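Local coordinates for DNAation factor-related protein 4 (PDB 5XPC), which is a CIDE-domain member of the DNA fragmentation factor family, probably acting as a DNA endonuclease in apoptosis, at residues 16-21 / 85-90. Numbering follows the deposited sequence.
Sequences DNERTR and ADFEFE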
loop_
_atom_site.group_PDB
_atom_site.type_symbol
_atom_site.label_atom_id
_atom_site.label_comp_id
_atom_site.label_asym_id
_atom_site.label_seq_id
_atom_site.Cartn_x
_atom_site.Cartn_y
_atom_site.Cartn_z
ATOM N N ASP B 16 20.267 9.439 -15.981
ATOM C CA ASP B 16 20.051 10.856 -15.745
ATOM C C ASP B 16 18.641 11.231 -16.193
ATOM O O ASP B 16 17.861 10.395 -16.660
ATOM C CB ASP B 16 21.129 11.707 -16.425
ATOM C CG ASP B 16 21.258 11.444 -17.919
ATOM O OD1 ASP B 16 20.358 10.827 -18.521
ATOM O OD2 ASP B 16 22.274 11.885 -18.500
ATOM N N ASN B 17 18.299 12.507 -16.025
ATOM C CA ASN B 17 16.922 12.915 -16.275
ATOM C C ASN B 17 16.547 12.772 -17.746
ATOM O O ASN B 17 15.368 12.578 -18.072
ATOM C CB ASN B 17 16.704 14.346 -15.792
ATOM C CG ASN B 17 15.244 14.643 -15.525
ATOM O OD1 ASN B 17 14.494 13.773 -15.069
ATOM N ND2 ASN B 17 14.830 15.872 -15.805
ATOM N N GLU B 18 17.529 12.824 -18.642
ATOM C CA GLU B 18 17.275 12.674 -20.069
ATOM C C GLU B 18 17.443 11.242 -20.563
ATOM O O GLU B 18 17.247 10.991 -21.759
ATOM C CB GLU B 18 18.190 13.610 -20.859
ATOM C CG GLU B 18 17.833 15.069 -20.697
ATOM C CD GLU B 18 16.393 15.341 -21.078
ATOM O OE1 GLU B 18 15.955 14.840 -22.135
ATOM O OE2 GLU B 18 15.690 16.033 -20.312
ATOM N N ARG B 19 17.794 10.304 -19.678
ATOM C CA ARG B 19 17.963 8.897 -20.044
ATOM C C ARG B 19 19.011 8.732 -21.146
ATOM O O ARG B 19 18.863 7.908 -22.049
ATOM C CB ARG B 19 16.629 8.266 -20.459
ATOM C CG ARG B 19 15.729 7.825 -19.304
ATOM C CD ARG B 19 15.069 9.007 -18.584
ATOM N NE ARG B 19 13.995 8.563 -17.689
ATOM C CZ ARG B 19 13.333 9.358 -16.851
ATOM N NH1 ARG B 19 13.633 10.651 -16.774
ATOM N NH2 ARG B 19 12.375 8.860 -16.078
ATOM N N THR B 20 20.083 9.523 -21.066
ATOM C CA THR B 20 21.096 9.536 -22.123
ATOM C C THR B 20 22.053 8.360 -22.000
ATOM O O THR B 20 22.476 7.793 -23.014
ATOM C CB THR B 20 21.905 10.831 -22.085
ATOM O OG1 THR B 20 22.657 10.886 -20.863
ATOM C CG2 THR B 20 21.004 12.059 -22.211
ATOM N N ARG B 21 22.437 8.021 -20.773
ATOM C CA ARG B 21 23.295 6.885 -20.477
ATOM C C ARG B 21 22.698 6.140 -19.296
ATOM O O ARG B 21 22.110 6.752 -18.395
ATOM C CB ARG B 21 24.738 7.327 -20.176
ATOM C CG ARG B 21 25.500 7.786 -21.421
ATOM C CD ARG B 21 26.855 8.405 -21.094
ATOM N NE ARG B 21 26.744 9.645 -20.328
ATOM C CZ ARG B 21 27.269 9.829 -19.120
ATOM N NH1 ARG B 21 27.954 8.850 -18.537
ATOM N NH2 ARG B 21 27.124 10.998 -18.499
ATOM N N ALA B 85 6.560 7.717 -16.564
ATOM C CA ALA B 85 5.328 7.953 -17.312
ATOM C C ALA B 85 5.425 9.225 -18.147
ATOM O O ALA B 85 5.087 9.224 -19.337
ATOM C CB ALA B 85 4.142 8.024 -16.353
ATOM N N ASP B 86 5.890 10.324 -17.544
ATOM C CA ASP B 86 5.994 11.575 -18.289
ATOM C C ASP B 86 7.035 11.479 -19.397
ATOM O O ASP B 86 6.837 12.025 -20.488
ATOM C CB ASP B 86 6.325 12.731 -17.348
ATOM C CG ASP B 86 5.178 13.077 -16.430
ATOM O OD1 ASP B 86 4.034 12.677 -16.733
ATOM O OD2 ASP B 86 5.424 13.745 -15.405
ATOM N N PHE B 87 8.150 10.792 -19.139
ATOM C CA PHE B 87 9.198 10.692 -20.150
ATOM C C PHE B 87 8.746 9.849 -21.337
ATOM O O PHE B 87 8.984 10.218 -22.493
ATOM C CB PHE B 87 10.469 10.113 -19.532
ATOM C CG PHE B 87 11.648 10.110 -20.465
ATOM C CD1 PHE B 87 12.423 11.249 -20.625
ATOM C CD2 PHE B 87 11.987 8.967 -21.178
ATOM C CE1 PHE B 87 13.512 11.251 -21.486
ATOM C CE2 PHE B 87 13.076 8.964 -22.040
ATOM C CZ PHE B 87 13.838 10.107 -22.191
ATOM N N GLU B 88 8.094 8.714 -21.070
ATOM C CA GLU B 88 7.548 7.899 -22.150
ATOM C C GLU B 88 6.467 8.655 -22.913
ATOM O O GLU B 88 6.372 8.549 -24.141
ATOM C CB GLU B 88 7.005 6.586 -21.579
ATOM C CG GLU B 88 5.762 6.032 -22.268
ATOM C CD GLU B 88 6.070 5.362 -23.594
ATOM O OE1 GLU B 88 7.206 4.877 -23.764
ATOM O OE2 GLU B 88 5.172 5.306 -24.460
ATOM N N PHE B 89 5.658 9.442 -22.202
ATOM C CA PHE B 89 4.619 10.233 -22.853
ATOM C C PHE B 89 5.222 11.233 -23.835
ATOM O O PHE B 89 4.808 11.303 -24.998
ATOM C CB PHE B 89 3.777 10.942 -21.790
ATOM C CG PHE B 89 2.623 11.722 -22.346
ATOM C CD1 PHE B 89 1.433 11.087 -22.665
ATOM C CD2 PHE B 89 2.718 13.093 -22.531
ATOM C CE1 PHE B 89 0.364 11.801 -23.177
ATOM C CE2 PHE B 89 1.651 13.815 -23.038
ATOM C CZ PHE B 89 0.473 13.167 -23.364
ATOM N N GLU B 90 6.209 12.013 -23.383
ATOM C CA GLU B 90 6.881 12.962 -24.267
ATOM C C GLU B 90 7.623 12.250 -25.393
ATOM O O GLU B 90 7.694 12.770 -26.512
ATOM C CB GLU B 90 7.844 13.838 -23.466
ATOM C CG GLU B 90 7.161 14.767 -22.470
ATOM C CD GLU B 90 8.105 15.262 -21.382
ATOM O OE1 GLU B 90 7.624 15.897 -20.417
ATOM O OE2 GLU B 90 9.324 15.008 -21.490
#
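Phe87 holds CG anti to its backbone N (chi1 -174°), which sends its ring from helix 84-92 toward the loop 16-21; Arg19 sets CG anti to its carbonyl carbon and bends at chi2 (74°), laying its chain along that ring. They run antiparallel, each side chain extending toward the other's backbone. Arg19 CD sits over the middle of the ring face, 3.8 Å from the Phe87 centroid, a CH-pi contact. Beyond it the guanidinium lies flat, its plane 8° from the ring, and is displaced toward the helix: Phe87 CB lies over its centre, and Arg19 CZ stands 4.6 Å from the Phe87 centroid in an off-centre cation-pi pair. At the far end of the ring, Phe87 CZ meets Arg19 CB at 3.8 Å and Glu18 O at 3.5 Å. At the guanidinium edge Arg19 NH1 donates to Asn17 O (2.9 Å), which lies in the guanidinium plane; bonds from NH2 to Thr82 O and, as a salt bridge, to Asp84 OD1 restrain the group further. Arg19 N to Asp16 O closes the type I turn Asp16–Arg19, and Asp16 also accepts Thr20 N through OD1 (2.9 Å) and Thr20 OG1 through OD2, while Asn17 OD1 takes the backbone N of Thr82. With an alanine at Arg19, this ring face would probably lose its cover and Asp84 its arginine partner. The loop between strands 10-15 and 22-27 of the ubiquitin-like CIDE-N fold thus meets helix 84-92 at the surface through stacking, the arginine's charge probably balanced chiefly by Asp84, with the ring and two carbonyls contributing.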